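Local coordinates for phenol hydroxylase component phL (Pseudomonas stutzeri, PDB 3U52), which probably serves as the beta subunit of the multicomponent phenol hydroxylase, pairing with the diiron-bearing alpha subunit in the oxygenase assembly that hydroxylates phenols, at residues Q118-L123 with L182-A187; Y188-E193 with P197-V202. All blocks are in the same frame, centred on the assembly; numbering follows the deposited sequence.

Contact 1 of 2, residues Q118-L123 with L182-A187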
ATOM      1  N   GLN D 118      17.744  -5.490  44.083  1.00 32.78           N
ATOM      2  CA  GLN D 118      16.307  -5.342  44.293  1.00 32.43           C
ATOM      3  C   GLN D 118      15.520  -5.510  42.990  1.00 31.96           C
ATOM      4  O   GLN D 118      14.431  -6.049  43.015  1.00 32.52           O
ATOM      5  CB  GLN D 118      15.950  -3.979  44.902  1.00 33.29           C
ATOM      6  CG  GLN D 118      16.269  -3.823  46.404  1.00 38.01           C
ATOM      7  CD  GLN D 118      15.812  -2.457  46.970  1.00 44.60           C
ATOM      8  OE1 GLN D 118      16.348  -1.411  46.604  1.00 46.45           O
ATOM      9  NE2 GLN D 118      14.827  -2.478  47.869  1.00 46.12           N
ATOM     10  N   LEU D 119      16.045  -5.031  41.867  1.00 29.93           N
ATOM     11  CA  LEU D 119      15.358  -5.251  40.578  1.00 28.78           C
ATOM     12  C   LEU D 119      15.454  -6.687  40.117  1.00 27.48           C
ATOM     13  O   LEU D 119      14.482  -7.251  39.618  1.00 26.28           O
ATOM     14  CB  LEU D 119      15.916  -4.335  39.501  1.00 29.06           C
ATOM     15  CG  LEU D 119      15.715  -2.832  39.711  1.00 29.98           C
ATOM     16  CD1 LEU D 119      16.322  -2.078  38.558  1.00 29.17           C
ATOM     17  CD2 LEU D 119      14.230  -2.454  39.885  1.00 30.46           C
ATOM     18  N   LEU D 120      16.634  -7.270  40.280  1.00 27.42           N
ATOM     19  CA  LEU D 120      16.859  -8.659  39.904  1.00 26.92           C
ATOM     20  C   LEU D 120      16.015  -9.610  40.747  1.00 26.87           C
ATOM     21  O   LEU D 120      15.697 -10.733  40.320  1.00 26.85           O
ATOM     22  CB  LEU D 120      18.331  -9.003  40.049  1.00 26.81           C
ATOM     23  CG  LEU D 120      19.250  -8.262  39.089  1.00 27.93           C
ATOM     24  CD1 LEU D 120      20.685  -8.817  39.164  1.00 26.72           C
ATOM     25  CD2 LEU D 120      18.660  -8.340  37.655  1.00 26.23           C
ATOM     26  N   ARG D 121      15.666  -9.157  41.951  1.00 27.24           N
ATOM     27  CA  ARG D 121      14.964  -9.991  42.929  1.00 27.30           C
ATOM     28  C   ARG D 121      13.455  -9.757  42.927  1.00 27.17           C
ATOM     29  O   ARG D 121      12.687 -10.707  43.132  1.00 26.64           O
ATOM     30  CB  ARG D 121      15.547  -9.801  44.356  1.00 28.18           C
ATOM     31  CG  ARG D 121      14.810 -10.586  45.437  1.00 30.90           C
ATOM     32  CD  ARG D 121      15.542 -10.546  46.790  1.00 37.31           C
ATOM     33  NE  ARG D 121      14.949 -11.495  47.735  1.00 37.13           N
ATOM     34  CZ  ARG D 121      14.141 -11.177  48.747  1.00 38.21           C
ATOM     35  NH1 ARG D 121      13.825  -9.905  49.014  1.00 35.75           N
ATOM     36  NH2 ARG D 121      13.676 -12.150  49.524  1.00 38.07           N
ATOM     37  N   LEU D 122      13.027  -8.516  42.703  1.00 26.03           N
ATOM     38  CA  LEU D 122      11.603  -8.204  42.826  1.00 26.75           C
ATOM     39  C   LEU D 122      10.874  -8.127  41.477  1.00 26.41           C
ATOM     40  O   LEU D 122       9.699  -8.461  41.402  1.00 27.45           O
ATOM     41  CB  LEU D 122      11.420  -6.895  43.590  1.00 27.18           C
ATOM     42  CG  LEU D 122      12.020  -6.940  45.002  1.00 29.77           C
ATOM     43  CD1 LEU D 122      11.888  -5.572  45.662  1.00 31.59           C
ATOM     44  CD2 LEU D 122      11.327  -8.031  45.828  1.00 32.81           C
ATOM     45  N   LEU D 123      11.594  -7.709  40.440  1.00 25.53           N
ATOM     46  CA  LEU D 123      11.010  -7.402  39.110  1.00 24.77           C
ATOM     47  C   LEU D 123      11.371  -8.434  38.049  1.00 23.68           C
ATOM     48  O   LEU D 123      10.496  -9.036  37.431  1.00 24.44           O
ATOM     49  CB  LEU D 123      11.430  -5.989  38.639  1.00 24.62           C
ATOM     50  CG  LEU D 123      10.785  -5.538  37.305  1.00 25.18           C
ATOM     51  CD1 LEU D 123       9.268  -5.491  37.471  1.00 25.04           C
ATOM     52  CD2 LEU D 123      11.320  -4.199  36.886  1.00 26.27           C
ATOM     53  N   LEU D 182      20.878 -12.263  34.488  1.00 26.07           N
ATOM     54  CA  LEU D 182      19.774 -13.179  34.232  1.00 26.71           C
ATOM     55  C   LEU D 182      19.975 -14.490  34.997  1.00 27.50           C
ATOM     56  O   LEU D 182      19.023 -15.076  35.530  1.00 27.45           O
ATOM     57  CB  LEU D 182      19.671 -13.461  32.755  1.00 26.56           C
ATOM     58  CG  LEU D 182      18.552 -12.849  31.916  1.00 28.43           C
ATOM     59  CD1 LEU D 182      17.540 -11.961  32.603  1.00 29.21           C
ATOM     60  CD2 LEU D 182      19.076 -12.271  30.650  1.00 25.73           C
ATOM     61  N   ASP D 183      21.224 -14.936  35.047  1.00 28.16           N
ATOM     62  CA  ASP D 183      21.618 -16.083  35.902  1.00 29.31           C
ATOM     63  C   ASP D 183      21.242 -15.837  37.367  1.00 28.83           C
ATOM     64  O   ASP D 183      20.651 -16.688  38.025  1.00 29.73           O
ATOM     65  CB  ASP D 183      23.128 -16.346  35.777  1.00 29.19           C
ATOM     66  CG  ASP D 183      23.543 -16.827  34.390  1.00 33.05           C
ATOM     67  OD1 ASP D 183      22.674 -17.122  33.523  1.00 34.30           O
ATOM     68  OD2 ASP D 183      24.774 -16.967  34.144  1.00 34.65           O
ATOM     69  N   GLU D 184      21.579 -14.656  37.870  1.00 29.10           N
ATOM     70  CA  GLU D 184      21.347 -14.306  39.257  1.00 29.65           C
ATOM     71  C   GLU D 184      19.862 -14.301  39.590  1.00 29.21           C
ATOM     72  O   GLU D 184      19.450 -14.844  40.618  1.00 28.82           O
ATOM     73  CB  GLU D 184      21.980 -12.944  39.547  1.00 30.42           C
ATOM     74  CG  GLU D 184      21.618 -12.364  40.899  1.00 34.81           C
ATOM     75  CD  GLU D 184      22.384 -11.083  41.235  1.00 38.89           C
ATOM     76  OE1 GLU D 184      23.364 -10.755  40.523  1.00 42.29           O
ATOM     77  OE2 GLU D 184      21.989 -10.404  42.212  1.00 39.71           O
ATOM     78  N   SER D 185      19.068 -13.666  38.720  1.00 28.41           N
ATOM     79  CA  SER D 185      17.632 -13.510  38.903  1.00 27.49           C
ATOM     80  C   SER D 185      16.936 -14.839  38.806  1.00 26.48           C
ATOM     81  O   SER D 185      16.033 -15.089  39.556  1.00 25.99           O
ATOM     82  CB  SER D 185      17.061 -12.555  37.856  1.00 28.18           C
ATOM     83  OG  SER D 185      15.770 -12.154  38.235  1.00 30.43           O
ATOM     84  N   LYS D 186      17.354 -15.696  37.886  1.00 26.99           N
ATOM     85  CA  LYS D 186      16.813 -17.045  37.838  1.00 27.38           C
ATOM     86  C   LYS D 186      17.064 -17.832  39.136  1.00 27.79           C
ATOM     87  O   LYS D 186      16.206 -18.570  39.559  1.00 29.18           O
ATOM     88  CB  LYS D 186      17.335 -17.833  36.668  1.00 27.27           C
ATOM     89  CG  LYS D 186      16.500 -19.080  36.369  1.00 29.51           C
ATOM     90  CD  LYS D 186      16.637 -19.329  34.894  1.00 28.61           C
ATOM     91  CE  LYS D 186      15.922 -20.566  34.423  1.00 30.32           C
ATOM     92  NZ  LYS D 186      16.472 -20.884  33.045  1.00 27.07           N
ATOM     93  N   ALA D 187      18.218 -17.640  39.757  1.00 28.45           N
ATOM     94  CA  ALA D 187      18.529 -18.275  41.023  1.00 28.35           C
ATOM     95  C   ALA D 187      17.544 -17.836  42.095  1.00 28.30           C
ATOM     96  O   ALA D 187      17.136 -18.666  42.883  1.00 29.84           O
ATOM     97  CB  ALA D 187      19.968 -18.011  41.429  1.00 28.21           C
TER

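Contact 2 of 2, residues Y188-E193 with P197-V202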
ATOM      1  N   TYR D 188      17.102 -16.569  42.100  1.00 28.40           N
ATOM      2  CA  TYR D 188      16.011 -16.135  43.023  1.00 27.84           C
ATOM      3  C   TYR D 188      14.678 -16.906  42.787  1.00 27.26           C
ATOM      4  O   TYR D 188      14.059 -17.412  43.714  1.00 26.81           O
ATOM      5  CB  TYR D 188      15.769 -14.605  42.959  1.00 28.96           C
ATOM      6  CG  TYR D 188      16.964 -13.764  43.351  1.00 29.05           C
ATOM      7  CD1 TYR D 188      17.459 -12.776  42.510  1.00 31.38           C
ATOM      8  CD2 TYR D 188      17.614 -13.980  44.566  1.00 34.22           C
ATOM      9  CE1 TYR D 188      18.564 -12.008  42.864  1.00 30.18           C
ATOM     10  CE2 TYR D 188      18.713 -13.233  44.941  1.00 34.78           C
ATOM     11  CZ  TYR D 188      19.192 -12.256  44.074  1.00 34.59           C
ATOM     12  OH  TYR D 188      20.297 -11.541  44.453  1.00 35.07           O
ATOM     13  N   TRP D 189      14.250 -16.974  41.530  1.00 25.67           N
ATOM     14  CA  TRP D 189      13.059 -17.717  41.118  1.00 25.15           C
ATOM     15  C   TRP D 189      13.092 -19.158  41.633  1.00 25.33           C
ATOM     16  O   TRP D 189      12.079 -19.641  42.172  1.00 25.79           O
ATOM     17  CB  TRP D 189      12.952 -17.685  39.590  1.00 23.01           C
ATOM     18  CG  TRP D 189      11.884 -18.452  38.988  1.00 20.64           C
ATOM     19  CD1 TRP D 189      12.024 -19.589  38.227  1.00 20.38           C
ATOM     20  CD2 TRP D 189      10.490 -18.168  39.049  1.00 21.15           C
ATOM     21  NE1 TRP D 189      10.779 -20.030  37.812  1.00 20.73           N
ATOM     22  CE2 TRP D 189       9.824 -19.182  38.315  1.00 21.40           C
ATOM     23  CE3 TRP D 189       9.721 -17.150  39.662  1.00 16.13           C
ATOM     24  CZ2 TRP D 189       8.437 -19.183  38.132  1.00 21.74           C
ATOM     25  CZ3 TRP D 189       8.325 -17.180  39.502  1.00 20.85           C
ATOM     26  CH2 TRP D 189       7.703 -18.198  38.772  1.00 22.62           C
ATOM     27  N   MET D 190      14.233 -19.811  41.486  1.00 25.29           N
ATOM     28  CA  MET D 190      14.384 -21.251  41.790  1.00 27.06           C
ATOM     29  C   MET D 190      14.562 -21.550  43.303  1.00 28.70           C
ATOM     30  O   MET D 190      14.002 -22.537  43.820  1.00 27.14           O
ATOM     31  CB  MET D 190      15.548 -21.865  41.029  1.00 26.95           C
ATOM     32  CG  MET D 190      15.362 -21.998  39.491  1.00 27.06           C
ATOM     33  SD  MET D 190      13.909 -22.923  39.004  1.00 31.81           S
ATOM     34  CE  MET D 190      14.414 -24.625  39.346  1.00 31.21           C
ATOM     35  N   ASP D 191      15.299 -20.680  43.986  1.00 29.44           N
ATOM     36  CA  ASP D 191      15.755 -20.935  45.370  1.00 31.70           C
ATOM     37  C   ASP D 191      15.364 -19.934  46.458  1.00 32.25           C
ATOM     38  O   ASP D 191      15.423 -20.275  47.626  1.00 32.25           O
ATOM     39  CB  ASP D 191      17.265 -21.112  45.384  1.00 31.71           C
ATOM     40  CG  ASP D 191      17.724 -22.273  44.513  1.00 37.40           C
ATOM     41  OD1 ASP D 191      17.042 -23.335  44.473  1.00 41.82           O
ATOM     42  OD2 ASP D 191      18.773 -22.123  43.844  1.00 41.83           O
ATOM     43  N   ASP D 192      14.994 -18.695  46.109  1.00 32.89           N
ATOM     44  CA  ASP D 192      14.560 -17.743  47.134  1.00 33.57           C
ATOM     45  C   ASP D 192      13.160 -18.110  47.604  1.00 33.96           C
ATOM     46  O   ASP D 192      12.236 -18.244  46.805  1.00 33.34           O
ATOM     47  CB  ASP D 192      14.581 -16.292  46.628  1.00 34.00           C
ATOM     48  CG  ASP D 192      14.341 -15.265  47.748  1.00 37.12           C
ATOM     49  OD1 ASP D 192      13.497 -15.488  48.648  1.00 36.50           O
ATOM     50  OD2 ASP D 192      15.011 -14.215  47.733  1.00 42.23           O
ATOM     51  N   GLU D 193      12.988 -18.232  48.918  1.00 33.70           N
ATOM     52  CA  GLU D 193      11.691 -18.606  49.480  1.00 34.05           C
ATOM     53  C   GLU D 193      10.564 -17.639  49.084  1.00 32.23           C
ATOM     54  O   GLU D 193       9.428 -18.046  48.978  1.00 31.72           O
ATOM     55  CB  GLU D 193      11.793 -18.775  51.016  1.00 35.46           C
ATOM     56  CG  GLU D 193      12.260 -17.480  51.734  1.00 42.09           C
ATOM     57  CD  GLU D 193      12.345 -17.635  53.264  1.00 49.39           C
ATOM     58  OE1 GLU D 193      11.443 -17.097  53.966  1.00 51.07           O
ATOM     59  OE2 GLU D 193      13.302 -18.305  53.743  1.00 51.74           O
ATOM     60  N   PRO D 197       6.019 -19.622  46.534  1.00 26.60           N
ATOM     61  CA  PRO D 197       4.571 -19.715  46.345  1.00 27.09           C
ATOM     62  C   PRO D 197       4.155 -19.363  44.895  1.00 26.64           C
ATOM     63  O   PRO D 197       3.236 -19.983  44.334  1.00 26.34           O
ATOM     64  CB  PRO D 197       4.029 -18.681  47.315  1.00 26.33           C
ATOM     65  CG  PRO D 197       5.087 -18.663  48.445  1.00 27.67           C
ATOM     66  CD  PRO D 197       6.369 -18.728  47.647  1.00 27.51           C
ATOM     67  N   MET D 198       4.835 -18.395  44.299  1.00 26.04           N
ATOM     68  CA  MET D 198       4.470 -18.026  42.904  1.00 25.57           C
ATOM     69  C   MET D 198       4.859 -19.132  41.951  1.00 24.67           C
ATOM     70  O   MET D 198       4.081 -19.534  41.103  1.00 24.21           O
ATOM     71  CB  MET D 198       5.074 -16.706  42.504  1.00 25.36           C
ATOM     72  CG  MET D 198       4.810 -16.345  41.019  1.00 27.25           C
ATOM     73  SD  MET D 198       3.077 -15.883  40.699  1.00 32.92           S
ATOM     74  CE  MET D 198       3.111 -14.156  41.155  1.00 32.02           C
ATOM     75  N   ARG D 199       6.073 -19.654  42.114  1.00 25.64           N
ATOM     76  CA  ARG D 199       6.567 -20.641  41.206  1.00 24.70           C
ATOM     77  C   ARG D 199       5.712 -21.912  41.259  1.00 25.03           C
ATOM     78  O   ARG D 199       5.407 -22.501  40.216  1.00 23.52           O
ATOM     79  CB  ARG D 199       7.993 -20.923  41.571  1.00 26.10           C
ATOM     80  CG  ARG D 199       8.710 -21.602  40.528  1.00 26.77           C
ATOM     81  CD  ARG D 199      10.122 -21.841  41.002  1.00 31.85           C
ATOM     82  NE  ARG D 199      10.244 -23.155  40.540  1.00 36.44           N
ATOM     83  CZ  ARG D 199      10.904 -24.135  41.072  1.00 29.88           C
ATOM     84  NH1 ARG D 199      11.655 -24.026  42.167  1.00 27.44           N
ATOM     85  NH2 ARG D 199      10.764 -25.240  40.415  1.00 27.26           N
ATOM     86  N   LYS D 200       5.336 -22.330  42.479  1.00 24.28           N
ATOM     87  CA  LYS D 200       4.420 -23.455  42.673  1.00 24.71           C
ATOM     88  C   LYS D 200       3.056 -23.195  42.028  1.00 24.20           C
ATOM     89  O   LYS D 200       2.483 -24.091  41.394  1.00 24.32           O
ATOM     90  CB  LYS D 200       4.209 -23.772  44.186  1.00 25.47           C
ATOM     91  CG  LYS D 200       3.145 -24.926  44.392  1.00 27.47           C
ATOM     92  CD  LYS D 200       3.028 -25.379  45.855  1.00 33.39           C
ATOM     93  CE  LYS D 200       1.835 -26.299  46.095  1.00 37.53           C
ATOM     94  NZ  LYS D 200       1.708 -27.389  45.067  1.00 38.43           N
ATOM     95  N   LEU D 201       2.516 -21.988  42.214  1.00 23.24           N
ATOM     96  CA  LEU D 201       1.233 -21.649  41.604  1.00 22.69           C
ATOM     97  C   LEU D 201       1.341 -21.713  40.062  1.00 22.56           C
ATOM     98  O   LEU D 201       0.463 -22.313  39.393  1.00 23.54           O
ATOM     99  CB  LEU D 201       0.738 -20.268  42.043  1.00 22.10           C
ATOM    100  CG  LEU D 201      -0.359 -19.623  41.174  1.00 23.14           C
ATOM    101  CD1 LEU D 201      -1.639 -20.490  41.178  1.00 24.65           C
ATOM    102  CD2 LEU D 201      -0.627 -18.193  41.607  1.00 23.07           C
ATOM    103  N   VAL D 202       2.377 -21.076  39.489  1.00 22.73           N
ATOM    104  CA  VAL D 202       2.570 -21.162  38.025  1.00 22.13           C
ATOM    105  C   VAL D 202       2.682 -22.601  37.531  1.00 22.46           C
ATOM    106  O   VAL D 202       2.009 -22.996  36.566  1.00 22.43           O
ATOM    107  CB  VAL D 202       3.788 -20.307  37.515  1.00 22.00           C
ATOM    108  CG1 VAL D 202       4.076 -20.651  36.084  1.00 21.46           C
ATOM    109  CG2 VAL D 202       3.531 -18.817  37.742  1.00 19.26           C
TER

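Contact 1 of 2, residues Q118-L123 with L182-A187
A chi1 of -165° in S185 swings OG away from its own backbone N and places it at the carbonyl oxygen of L120. E184, the residue before it, likewise carries CG opposite the backbone N and runs on extended, which brings its carboxylate to the L120 side chain. The hydroxyl of S185 donates to L120: OG lies 2.5 Å from O, a short bond in the carbonyl plane and on a lone pair, with a C=O...OG angle of 142°. L120 lies in the last turn of its helix, and the backbones come close there, L120 CA standing 5.0 Å from S185 CA. L120 CD1 sits over the flat of the E184 carboxylate, 3.5 Å from CD, and the two side chains cross at about a right angle. E184 OE2 finds its polar partner in the Y188 hydroxyl, one turn on. Replacing S185 by an alanine takes away the hydroxyl and is likely to leave the L120 carbonyl without this donor, and the two segments without their one hydrogen bond. The contact thus ties the end of helix 113-122 to helix 180-191, with helix 147-175 touched by L119 and L182 and helix 126-143 by L182 and K186.

Contact 2 of 2, residues Y188-E193 with P197-V202
P197 packs back on the start of the linker that follows helix 180-191, its ring CD resting 3.4 Å from the carbonyl O of E193. M198 follows with CG at the edge of the W189 indole, 3.9 Å from CZ3 and near the ring plane. R199 and W189 form the main part of the contact. The aliphatic part of R199 runs over one face of the indole: CG sits 3.3 Å above the plane, offset toward the rim, while CD makes a CH-pi contact with the five-membered ring, 3.8 Å from its centroid and 16° off the normal. A bend at chi3 (137°) then turns the guanidinium, whose plane stands 49° from that of the indole. The charge is therefore not stacked on W189, and any cation-pi attraction is weak at best. M190 instead supplies the sulfur over the centre of one guanidinium face, with SD 3.8 Å from CZ. The charged end forms a salt bridge with E203 through NH2, which also bonds to a polar side chain of another protein's chain. One turn beyond M198, V202 brings CG2 to the indole edge, 4.3 Å from CH2. The segments belong to two consecutive helices, 180-191 and 196-205, joined by a short linker: H128 stacks on W189, V129 of the same helix 126-143 touches W189 and M198, and helix 276-302 packs against P197, M198 and L201.

How the contacts relate
Helix 180-191 is common to both contacts: contact 1 uses its middle and contact 2 its end, and their centres lie 12 Å apart. They touch directly through a salt bridge from R121 to D192, NE to OD2 at 2.7 Å, which fastens helix 113-122 to the turn after helix 180-191. Y188 packs into the same junction, its CD1 3.5 Å from the L120 carbonyl O. Both contacts reach another protein's chain, through L182, D183 and K186 in contact 1 and through W189 and R199, among others, in contact 2. A bound xenon lies about 7 Å from the V202 side chain of contact 2.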